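PDB 4DH2: cellulosome anchoring protein cohesin region from Clostridium thermocellum, which binds a type I dockerin through its cohesin domain, the part of a longer secreted protein seen here, and so probably helps anchor cellulosomal components. Local coordinates for residues A59-I70 against D107-K118; I71-D79 against F91-G102. All coordinates share one frame; numbering follows the deposited sequence. Where two conformers were deposited one is given.

Interaction 1: residues A59-I70 against D107-K118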
loop_
_atom_site.group_PDB
_atom_site.type_symbol
_atom_site.label_atom_id
_atom_site.label_comp_id
_atom_site.label_asym_id
_atom_site.label_seq_id
_atom_site.Cartn_x
_atom_site.Cartn_y
_atom_site.Cartn_z
ATOM N N ALA A 59 6.220 1.720 -21.019
ATOM C CA ALA A 59 7.511 1.061 -20.933
ATOM C C ALA A 59 7.479 -0.190 -20.081
ATOM O O ALA A 59 8.289 -1.089 -20.277
ATOM C CB ALA A 59 8.539 2.016 -20.389
ATOM N N ILE A 60 6.561 -0.247 -19.120
ATOM C CA ILE A 60 6.580 -1.305 -18.142
ATOM C C ILE A 60 5.247 -2.003 -18.025
ATOM O O ILE A 60 4.191 -1.369 -17.993
ATOM C CB ILE A 60 6.919 -0.728 -16.764
ATOM C CG1 ILE A 60 8.379 -0.285 -16.729
ATOM C CG2 ILE A 60 6.663 -1.763 -15.676
ATOM C CD1 ILE A 60 8.850 0.091 -15.320
ATOM N N GLU A 61 5.321 -3.324 -17.966
ATOM C CA GLU A 61 4.192 -4.181 -17.653
ATOM C C GLU A 61 4.448 -4.927 -16.341
ATOM O O GLU A 61 5.447 -5.639 -16.190
ATOM C CB GLU A 61 3.988 -5.186 -18.800
ATOM C CG GLU A 61 2.807 -6.097 -18.598
ATOM C CD GLU A 61 2.613 -7.086 -19.734
ATOM O OE1 GLU A 61 3.446 -7.107 -20.673
ATOM O OE2 GLU A 61 1.613 -7.833 -19.681
ATOM N N VAL A 62 3.546 -4.776 -15.374
ATOM C CA VAL A 62 3.734 -5.476 -14.120
ATOM C C VAL A 62 3.069 -6.823 -14.226
ATOM O O VAL A 62 1.869 -6.930 -14.496
ATOM C CB VAL A 62 3.175 -4.676 -12.915
ATOM C CG1 VAL A 62 3.439 -5.449 -11.605
ATOM C CG2 VAL A 62 3.810 -3.303 -12.878
ATOM N N LEU A 63 3.863 -7.867 -14.021
ATOM C CA LEU A 63 3.371 -9.225 -14.167
ATOM C C LEU A 63 3.085 -9.915 -12.832
ATOM O O LEU A 63 2.316 -10.878 -12.771
ATOM C CB LEU A 63 4.400 -10.061 -14.916
ATOM C CG LEU A 63 4.762 -9.519 -16.299
ATOM C CD1 LEU A 63 5.717 -10.474 -17.037
ATOM C CD2 LEU A 63 3.520 -9.255 -17.147
ATOM N N LYS A 64 3.747 -9.453 -11.780
ATOM C CA LYS A 64 3.622 -10.078 -10.453
ATOM C C LYS A 64 4.054 -9.104 -9.377
ATOM O O LYS A 64 4.970 -8.286 -9.576
ATOM C CB LYS A 64 4.532 -11.307 -10.382
ATOM C CG LYS A 64 4.280 -12.265 -9.252
ATOM C CD LYS A 64 5.221 -13.460 -9.331
ATOM C CE LYS A 64 4.962 -14.437 -8.202
ATOM N NZ LYS A 64 5.816 -15.654 -8.298
ATOM N N VAL A 65 3.408 -9.204 -8.215
ATOM C CA VAL A 65 3.863 -8.511 -7.033
ATOM C C VAL A 65 3.949 -9.528 -5.910
ATOM O O VAL A 65 2.994 -10.273 -5.684
ATOM C CB VAL A 65 2.861 -7.431 -6.646
ATOM C CG1 VAL A 65 3.393 -6.636 -5.471
ATOM C CG2 VAL A 65 2.557 -6.540 -7.852
ATOM N N GLU A 66 5.079 -9.548 -5.203
ATOM C CA GLU A 66 5.311 -10.506 -4.121
ATOM C C GLU A 66 5.746 -9.796 -2.847
ATOM O O GLU A 66 6.504 -8.839 -2.916
ATOM C CB GLU A 66 6.444 -11.449 -4.505
ATOM C CG GLU A 66 6.174 -12.340 -5.699
ATOM C CD GLU A 66 7.446 -12.948 -6.255
ATOM O OE1 GLU A 66 8.404 -12.198 -6.541
ATOM O OE2 GLU A 66 7.488 -14.185 -6.403
ATOM N N PRO A 67 5.309 -10.298 -1.671
ATOM C CA PRO A 67 5.816 -9.701 -0.433
ATOM C C PRO A 67 7.296 -9.996 -0.274
ATOM O O PRO A 67 7.802 -11.024 -0.748
ATOM C CB PRO A 67 5.004 -10.395 0.658
ATOM C CG PRO A 67 4.663 -11.745 0.044
ATOM C CD PRO A 67 4.449 -11.467 -1.417
ATOM N N GLY A 68 7.989 -9.070 0.373
ATOM C CA GLY A 68 9.393 -9.214 0.694
ATOM C C GLY A 68 9.582 -9.972 1.993
ATOM O O GLY A 68 8.609 -10.250 2.714
ATOM N N SER A 69 10.843 -10.267 2.320
ATOM C CA SER A 69 11.162 -11.076 3.495
ATOM C C SER A 69 10.800 -10.402 4.803
ATOM O O SER A 69 10.610 -11.082 5.815
ATOM C CB SER A 69 12.648 -11.432 3.527
ATOM O OG SER A 69 13.428 -10.297 3.813
ATOM N N ILE A 70 10.706 -9.077 4.834
ATOM C CA ILE A 70 10.394 -8.445 6.112
ATOM C C ILE A 70 8.907 -8.445 6.448
ATOM O O ILE A 70 8.523 -8.131 7.589
ATOM C CB ILE A 70 10.936 -7.007 6.215
ATOM C CG1 ILE A 70 10.142 -6.046 5.320
ATOM C CG2 ILE A 70 12.433 -6.975 5.848
ATOM C CD1 ILE A 70 10.685 -4.594 5.389
ATOM N N ASP A 107 14.682 -3.824 8.758
ATOM C CA ASP A 107 14.937 -3.204 7.462
ATOM C C ASP A 107 15.076 -4.268 6.384
ATOM O O ASP A 107 15.541 -5.372 6.648
ATOM C CB ASP A 107 16.237 -2.415 7.480
ATOM C CG ASP A 107 16.171 -1.190 8.331
ATOM O OD1 ASP A 107 15.146 -1.020 9.013
ATOM O OD2 ASP A 107 17.149 -0.400 8.323
ATOM N N GLY A 108 14.738 -3.922 5.157
ATOM C CA GLY A 108 14.894 -4.862 4.063
ATOM C C GLY A 108 13.832 -4.727 2.999
ATOM O O GLY A 108 13.157 -3.692 2.878
ATOM N N VAL A 109 13.686 -5.777 2.200
ATOM C CA VAL A 109 12.764 -5.730 1.080
ATOM C C VAL A 109 11.341 -5.989 1.561
ATOM O O VAL A 109 11.077 -7.000 2.221
ATOM C CB VAL A 109 13.146 -6.781 0.008
ATOM C CG1 VAL A 109 12.075 -6.866 -1.059
ATOM C CG2 VAL A 109 14.504 -6.436 -0.580
ATOM N N PHE A 110 10.430 -5.055 1.265
ATOM C CA PHE A 110 9.026 -5.228 1.643
ATOM C C PHE A 110 8.178 -5.782 0.504
ATOM O O PHE A 110 7.103 -6.350 0.746
ATOM C CB PHE A 110 8.412 -3.922 2.194
ATOM C CG PHE A 110 8.015 -2.908 1.136
ATOM C CD1 PHE A 110 6.750 -2.921 0.571
ATOM C CD2 PHE A 110 8.891 -1.901 0.770
ATOM C CE1 PHE A 110 6.376 -1.948 -0.348
ATOM C CE2 PHE A 110 8.528 -0.937 -0.131
ATOM C CZ PHE A 110 7.267 -0.965 -0.706
ATOM N N ALA A 111 8.644 -5.631 -0.729
ATOM C CA ALA A 111 7.945 -6.217 -1.866
ATOM C C ALA A 111 8.881 -6.291 -3.054
ATOM O O ALA A 111 9.853 -5.537 -3.144
ATOM C CB ALA A 111 6.723 -5.432 -2.199
ATOM N N LYS A 112 8.604 -7.222 -3.960
ATOM C CA LYS A 112 9.342 -7.279 -5.206
ATOM C C LYS A 112 8.335 -7.224 -6.342
ATOM O O LYS A 112 7.347 -7.982 -6.348
ATOM C CB LYS A 112 10.132 -8.595 -5.297
ATOM C CG LYS A 112 11.276 -8.702 -4.322
ATOM C CD LYS A 112 12.019 -10.034 -4.498
ATOM C CE LYS A 112 13.292 -10.081 -3.645
ATOM N NZ LYS A 112 13.042 -10.478 -2.214
ATOM N N LEU A 113 8.593 -6.361 -7.321
ATOM C CA LEU A 113 7.767 -6.310 -8.502
ATOM C C LEU A 113 8.453 -7.173 -9.547
ATOM O O LEU A 113 9.667 -7.137 -9.643
ATOM C CB LEU A 113 7.759 -4.911 -9.061
ATOM C CG LEU A 113 7.345 -3.810 -8.085
ATOM C CD1 LEU A 113 7.338 -2.485 -8.806
ATOM C CD2 LEU A 113 6.001 -4.141 -7.499
ATOM N N THR A 114 7.693 -7.931 -10.321
ATOM C CA THR A 114 8.260 -8.577 -11.499
ATOM C C THR A 114 7.658 -7.855 -12.674
ATOM O O THR A 114 6.432 -7.859 -12.848
ATOM C CB THR A 114 7.891 -10.082 -11.559
ATOM O OG1 THR A 114 8.354 -10.737 -10.373
ATOM C CG2 THR A 114 8.521 -10.751 -12.793
ATOM N N VAL A 115 8.499 -7.225 -13.495
ATOM C CA VAL A 115 7.997 -6.458 -14.594
ATOM C C VAL A 115 8.658 -6.832 -15.904
ATOM O O VAL A 115 9.799 -7.302 -15.932
ATOM C CB VAL A 115 8.208 -4.960 -14.375
ATOM C CG1 VAL A 115 7.705 -4.573 -12.983
ATOM C CG2 VAL A 115 9.691 -4.563 -14.577
ATOM N N ARG A 116 7.938 -6.589 -16.989
ATOM C CA ARG A 116 8.517 -6.768 -18.318
ATOM C C ARG A 116 8.762 -5.418 -18.896
ATOM O O ARG A 116 7.879 -4.577 -18.880
ATOM C CB ARG A 116 7.564 -7.513 -19.244
ATOM C CG ARG A 116 8.077 -7.567 -20.689
ATOM C CD ARG A 116 7.026 -8.071 -21.653
ATOM N NE ARG A 116 6.920 -9.526 -21.620
ATOM C CZ ARG A 116 5.781 -10.200 -21.518
ATOM N NH1 ARG A 116 4.620 -9.567 -21.438
ATOM N NH2 ARG A 116 5.807 -11.521 -21.495
ATOM N N ILE A 117 9.964 -5.199 -19.403
ATOM C CA ILE A 117 10.264 -3.965 -20.099
ATOM C C ILE A 117 9.872 -4.107 -21.563
ATOM O O ILE A 117 10.340 -5.019 -22.257
ATOM C CB ILE A 117 11.753 -3.620 -19.974
ATOM C CG1 ILE A 117 12.156 -3.606 -18.499
ATOM C CG2 ILE A 117 12.047 -2.284 -20.689
ATOM C CD1 ILE A 117 13.619 -3.383 -18.271
ATOM N N LYS A 118 9.012 -3.222 -22.052
ATOM C CA LYS A 118 8.444 -3.442 -23.381
ATOM C C LYS A 118 9.518 -3.384 -24.458
ATOM O O LYS A 118 10.332 -2.479 -24.479
ATOM C CB LYS A 118 7.281 -2.486 -23.655
ATOM C CG LYS A 118 6.126 -2.721 -22.684
ATOM C CD LYS A 118 4.815 -2.130 -23.159
ATOM C CE LYS A 118 3.728 -2.389 -22.132
ATOM N NZ LYS A 118 2.426 -1.785 -22.515
HETATM O O HOH W 1 7.318 -10.324 -8.007
HETATM O O HOH W 2 15.143 -8.127 2.808
#
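Glu-61 and Arg-116 meet because each swings CG to the far side from its own backbone N (chi1 -178° for Glu-61), after which the glutamate runs on extended while the arginine bends at chi3 (-80°), turning its guanidinium toward the carboxylate. The chains lie side by side, and Arg-116 NH1 reaches Glu-61 OE1 at 2.8 Å in a salt bridge. The carboxylate is approached from above its plane, yet its oxygen lies close to the guanidinium plane, one face of which is covered by Leu-63 CD1.

Beneath this pair the strands 60-67 and 111-117 run antiparallel, with Glu-61 and Arg-116 bonded in both directions through their backbones. The register then slips by one residue: Thr-114 O accepts from both Leu-63 N, at 2.8 Å, and Lys-64 N, at 3.3 Å, which is the signature of a classic beta bulge. At the bulge itself Lys-64 CB packs on Thr-114 CB at 3.8 Å.

The other face is apolar. Ile-60 CG2 rests against Val-115 CB at 3.8 Å, and Val-65 CG1 lies alongside Leu-113 CD2 at 4.1 Å. Leu-113 also touches Ile-89, and Val-65 Phe-91, of strand 88-94.

Near Phe-110 the chain turns a corner, and Gly-68 N bonds to Phe-110 O at 2.9 Å from above the carbonyl plane. Ile-70, with CG1 wedged between its backbone N and carbonyl carbon (chi1 72°), brings CD1 to Phe-110 CB at 4.0 Å. A bulged antiparallel pair ending in a corner, with one apolar face turned inward, suits the jelly-roll beta sandwich of cohesins.

Interaction 2: residues I71-D79 against F91-G102. With SO4 (sulfate ion), chain G.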
loop_
_atom_site.group_PDB
_atom_site.type_symbol
_atom_site.label_atom_id
_atom_site.label_comp_id
_atom_site.label_asym_id
_atom_site.label_seq_id
_atom_site.Cartn_x
_atom_site.Cartn_y
_atom_site.Cartn_z
ATOM N N ILE A 71 8.078 -8.803 5.475
ATOM C CA ILE A 71 6.643 -8.907 5.684
ATOM C C ILE A 71 6.349 -10.146 6.532
ATOM O O ILE A 71 6.788 -11.258 6.198
ATOM C CB ILE A 71 5.911 -9.044 4.333
ATOM C CG1 ILE A 71 6.216 -7.843 3.399
ATOM C CG2 ILE A 71 4.408 -9.232 4.558
ATOM C CD1 ILE A 71 5.815 -6.504 3.966
ATOM N N THR A 72 5.621 -9.957 7.626
ATOM C CA THR A 72 5.249 -11.053 8.518
ATOM C C THR A 72 3.984 -11.700 7.986
ATOM O O THR A 72 3.188 -11.042 7.322
ATOM C CB THR A 72 4.988 -10.542 9.921
ATOM O OG1 THR A 72 4.009 -9.508 9.854
ATOM C CG2 THR A 72 6.260 -9.990 10.560
ATOM N N ASP A 73 3.802 -12.988 8.278
ATOM C CA ASP A 73 2.626 -13.747 7.850
ATOM C C ASP A 73 1.892 -13.179 6.648
ATOM O O ASP A 73 0.701 -12.804 6.769
ATOM C CB ASP A 73 1.651 -13.885 9.039
ATOM C CG ASP A 73 0.597 -14.970 8.834
ATOM O OD1 ASP A 73 0.772 -15.844 7.950
ATOM O OD2 ASP A 73 -0.411 -14.945 9.588
ATOM N N PRO A 74 2.561 -13.163 5.482
ATOM C CA PRO A 74 2.044 -12.472 4.300
ATOM C C PRO A 74 0.740 -13.029 3.809
ATOM O O PRO A 74 -0.078 -12.276 3.306
ATOM C CB PRO A 74 3.146 -12.675 3.252
ATOM C CG PRO A 74 4.045 -13.720 3.810
ATOM C CD PRO A 74 3.951 -13.602 5.267
ATOM N N ALA A 75 0.547 -14.342 3.923
ATOM C CA ALA A 75 -0.731 -14.926 3.559
ATOM C C ALA A 75 -1.897 -14.201 4.185
ATOM O O ALA A 75 -2.942 -14.052 3.559
ATOM C CB ALA A 75 -0.756 -16.433 3.957
ATOM N N ASN A 76 -1.746 -13.746 5.435
ATOM C CA ASN A 76 -2.826 -13.048 6.119
ATOM C C ASN A 76 -2.628 -11.538 6.224
ATOM O O ASN A 76 -3.599 -10.791 6.436
ATOM C CB ASN A 76 -2.960 -13.574 7.542
ATOM C CG ASN A 76 -3.535 -14.975 7.571
ATOM O OD1 ASN A 76 -4.520 -15.238 6.888
ATOM N ND2 ASN A 76 -2.893 -15.877 8.287
ATOM N N ASN A 77 -1.386 -11.102 6.101
ATOM C CA ASN A 77 -1.059 -9.707 6.453
ATOM C C ASN A 77 -0.800 -8.778 5.268
ATOM O O ASN A 77 -0.753 -7.554 5.446
ATOM C CB ASN A 77 0.156 -9.666 7.352
ATOM C CG ASN A 77 -0.095 -10.247 8.711
ATOM O OD1 ASN A 77 -1.216 -10.612 9.091
ATOM N ND2 ASN A 77 0.957 -10.330 9.457
ATOM N N PHE A 78 -0.651 -9.356 4.081
ATOM C CA PHE A 78 -0.139 -8.628 2.906
ATOM C C PHE A 78 -1.058 -8.792 1.704
ATOM O O PHE A 78 -1.430 -9.908 1.334
ATOM C CB PHE A 78 1.289 -9.096 2.584
ATOM C CG PHE A 78 1.897 -8.419 1.401
ATOM C CD1 PHE A 78 2.728 -7.324 1.574
ATOM C CD2 PHE A 78 1.671 -8.887 0.106
ATOM C CE1 PHE A 78 3.307 -6.696 0.476
ATOM C CE2 PHE A 78 2.244 -8.253 -0.993
ATOM C CZ PHE A 78 3.054 -7.162 -0.815
ATOM N N ASP A 79 -1.467 -7.663 1.134
ATOM C CA ASP A 79 -2.248 -7.653 -0.087
ATOM C C ASP A 79 -1.713 -6.595 -1.023
ATOM O O ASP A 79 -1.089 -5.625 -0.596
ATOM C CB ASP A 79 -3.691 -7.300 0.192
ATOM C CG ASP A 79 -4.446 -8.427 0.855
ATOM O OD1 ASP A 79 -4.891 -9.339 0.132
ATOM O OD2 ASP A 79 -4.587 -8.386 2.097
ATOM N N PHE A 91 -0.339 -1.290 -2.197
ATOM C CA PHE A 91 0.002 -2.292 -1.200
ATOM C C PHE A 91 -0.764 -1.999 0.082
ATOM O O PHE A 91 -0.953 -0.845 0.451
ATOM C CB PHE A 91 1.485 -2.222 -0.851
ATOM C CG PHE A 91 2.392 -2.457 -2.007
ATOM C CD1 PHE A 91 2.836 -3.737 -2.286
ATOM C CD2 PHE A 91 2.812 -1.418 -2.799
ATOM C CE1 PHE A 91 3.686 -3.969 -3.362
ATOM C CE2 PHE A 91 3.670 -1.650 -3.870
ATOM C CZ PHE A 91 4.101 -2.937 -4.128
ATOM N N LEU A 92 -1.196 -3.061 0.756
ATOM C CA LEU A 92 -1.766 -2.945 2.081
ATOM C C LEU A 92 -1.196 -4.039 2.975
ATOM O O LEU A 92 -1.287 -5.251 2.669
ATOM C CB LEU A 92 -3.274 -3.058 2.003
ATOM C CG LEU A 92 -3.958 -2.929 3.370
ATOM C CD1 LEU A 92 -3.833 -1.502 3.929
ATOM C CD2 LEU A 92 -5.411 -3.323 3.212
ATOM N N PHE A 93 -0.636 -3.613 4.101
ATOM C CA PHE A 93 -0.141 -4.531 5.111
ATOM C C PHE A 93 -0.796 -4.237 6.432
ATOM O O PHE A 93 -0.968 -3.076 6.789
ATOM C CB PHE A 93 1.367 -4.359 5.277
ATOM C CG PHE A 93 1.903 -5.065 6.475
ATOM C CD1 PHE A 93 2.248 -6.402 6.408
ATOM C CD2 PHE A 93 2.012 -4.409 7.681
ATOM C CE1 PHE A 93 2.702 -7.079 7.540
ATOM C CE2 PHE A 93 2.455 -5.071 8.826
ATOM C CZ PHE A 93 2.802 -6.425 8.753
ATOM N N ASP A 94 -1.169 -5.290 7.164
ATOM C CA ASP A 94 -1.638 -5.145 8.516
ATOM C C ASP A 94 -1.298 -6.438 9.261
ATOM O O ASP A 94 -1.540 -7.525 8.753
ATOM C CB ASP A 94 -3.150 -4.945 8.546
ATOM C CG ASP A 94 -3.719 -4.943 9.940
ATOM O OD1 ASP A 94 -3.276 -4.107 10.756
ATOM O OD2 ASP A 94 -4.622 -5.791 10.251
ATOM N N ASP A 95 -0.724 -6.309 10.450
ATOM C CA ASP A 95 -0.573 -7.442 11.368
ATOM C C ASP A 95 -1.948 -7.891 11.871
ATOM O O ASP A 95 -2.461 -7.427 12.875
ATOM C CB ASP A 95 0.377 -7.063 12.477
ATOM C CG ASP A 95 0.583 -8.194 13.471
ATOM O OD1 ASP A 95 0.371 -9.341 13.056
ATOM O OD2 ASP A 95 0.965 -7.921 14.630
ATOM N N ASP A 96 -2.519 -8.829 11.123
ATOM C CA ASP A 96 -3.940 -9.144 11.144
ATOM C C ASP A 96 -4.509 -9.563 12.493
ATOM O O ASP A 96 -5.656 -9.274 12.787
ATOM C CB ASP A 96 -4.161 -10.249 10.114
ATOM C CG ASP A 96 -5.617 -10.597 9.906
ATOM O OD1 ASP A 96 -6.439 -9.706 9.573
ATOM O OD2 ASP A 96 -5.938 -11.792 10.095
ATOM N N LYS A 97 -3.700 -10.214 13.309
ATOM C CA LYS A 97 -4.189 -10.739 14.583
ATOM C C LYS A 97 -4.183 -9.717 15.708
ATOM O O LYS A 97 -4.790 -9.950 16.774
ATOM C CB LYS A 97 -3.390 -11.965 14.976
ATOM C CG LYS A 97 -3.584 -13.096 13.995
ATOM C CD LYS A 97 -2.660 -14.263 14.284
ATOM C CE LYS A 97 -2.928 -15.404 13.317
ATOM N NZ LYS A 97 -4.375 -15.761 13.295
ATOM N N GLN A 98 -3.533 -8.572 15.477
ATOM C CA GLN A 98 -3.673 -7.438 16.375
ATOM C C GLN A 98 -3.200 -7.645 17.791
ATOM O O GLN A 98 -3.762 -7.043 18.701
ATOM C CB GLN A 98 -5.117 -6.969 16.437
ATOM C CG GLN A 98 -5.724 -6.683 15.071
ATOM C CD GLN A 98 -5.038 -5.530 14.357
ATOM O OE1 GLN A 98 -4.460 -4.640 14.988
ATOM N NE2 GLN A 98 -5.097 -5.544 13.025
ATOM N N LYS A 99 -2.119 -8.401 17.960
ATOM C CA LYS A 99 -1.577 -8.675 19.269
ATOM C C LYS A 99 -0.121 -8.259 19.314
ATOM O O LYS A 99 0.601 -8.659 20.214
ATOM C CB LYS A 99 -1.691 -10.174 19.591
ATOM C CG LYS A 99 -3.130 -10.654 19.690
ATOM C CD LYS A 99 -3.245 -12.023 20.340
ATOM C CE LYS A 99 -4.709 -12.359 20.618
ATOM N NZ LYS A 99 -4.853 -13.677 21.309
ATOM N N GLY A 100 0.322 -7.475 18.333
ATOM C CA GLY A 100 1.664 -6.931 18.391
ATOM C C GLY A 100 2.763 -7.959 18.170
ATOM O O GLY A 100 3.914 -7.724 18.542
ATOM N N GLU A 101 2.442 -9.079 17.541
ATOM C CA GLU A 101 3.420 -10.150 17.393
ATOM C C GLU A 101 3.915 -10.294 15.960
ATOM O O GLU A 101 4.859 -11.029 15.692
ATOM C CB GLU A 101 2.818 -11.460 17.937
ATOM C CG GLU A 101 2.598 -11.359 19.457
ATOM C CD GLU A 101 1.760 -12.481 20.055
ATOM O OE1 GLU A 101 1.530 -13.503 19.360
ATOM O OE2 GLU A 101 1.339 -12.322 21.230
ATOM N N GLY A 102 3.290 -9.568 15.032
ATOM C CA GLY A 102 3.721 -9.619 13.654
ATOM C C GLY A 102 3.976 -8.223 13.100
ATOM O O GLY A 102 3.678 -7.952 11.930
HETATM S S SO4 G . 5.998 -15.294 9.792
HETATM O O1 SO4 G . 6.927 -16.293 10.311
HETATM O O2 SO4 G . 4.626 -15.746 10.020
HETATM O O3 SO4 G . 6.251 -14.038 10.498
HETATM O O4 SO4 G . 6.212 -15.125 8.356
HETATM O O HOH W 3 0.925 -11.686 12.182
HETATM O O HOH W 4 -3.728 -6.608 4.001
#
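Asn-77 and Asp-96 join the short helix 74-77 to the turn after strand 88-94: OD1 of the amide accepts from Asp-96 N at 3.0 Å, the donor standing above the amide plane, while ND2 turns back to Thr-72 OG1 at 3.2 Å, almost within that plane, and, through a water, reaches Asp-95 OD1. The second carboxylate oxygen of Asp-95, OD2, takes the backbone N of Gly-102 at 2.9 Å.

Thr-72 completes the relay. Its OG1, set between backbone N and carbonyl carbon (chi1 55°), accepts from Asn-77 and donates to Gly-102 O at 2.6 Å, while lying at the edge of the Phe-93 ring, 3.5 Å from CZ. Backbone groups are met as well: Asn-77 O accepts from Asp-94 N at 2.9 Å, and Asp-79 and Leu-92 exchange two bonds, Asp-79 N reaching Leu-92 O at 2.9 Å. At the start of the helix, the carbonyl of the N-cap residue Asp-73 receives both Asn-76 N and Asn-77 N. A sulfate, probably from the crystallisation liquor, is held by a weak bond from Asp-73 N.

On the apolar side Phe-78 CZ comes to the edge of the Phe-91 ring, 3.7 Å from CD1.

Several carboxylates are answered by the dockerin chain: Asp-94 and Asp-96 both form salt bridges with Lys-25 of that chain, and Asp-79 with its Lys-61. Gln-98 OE1 accepts from Arg-26 of the same dockerin. The paired strands 78-83 and 88-94 form a beta hairpin, and Asp-79 and Asp-94 on it, with Asp-96 in the following turn, belong to the type I cohesin-dockerin interface.

Overall arrangement
The two contacts show how neighbouring parts of one sandwich divide their roles, one pairing an edge strand away from the dockerin, the other supporting residues that meet it. Interaction 1 is centred about 7 Å from the middle of the chain and touches no other protein chain, whereas the centre of interaction 2 lies about 17 Å out. Their centres are about 18 Å apart, yet they join directly. Val-65 CG1 packs on Phe-91 CE1 at 3.4 Å, and Pro-67 CG lies 3.7 Å from Pro-74 CB. The Phe-110 and Phe-91 rings meet edge to face. Residues 59-70 also run straight into 71-79, so the edge strand of interaction 1 leads through the short helix into the dockerin-binding hairpin of interaction 2.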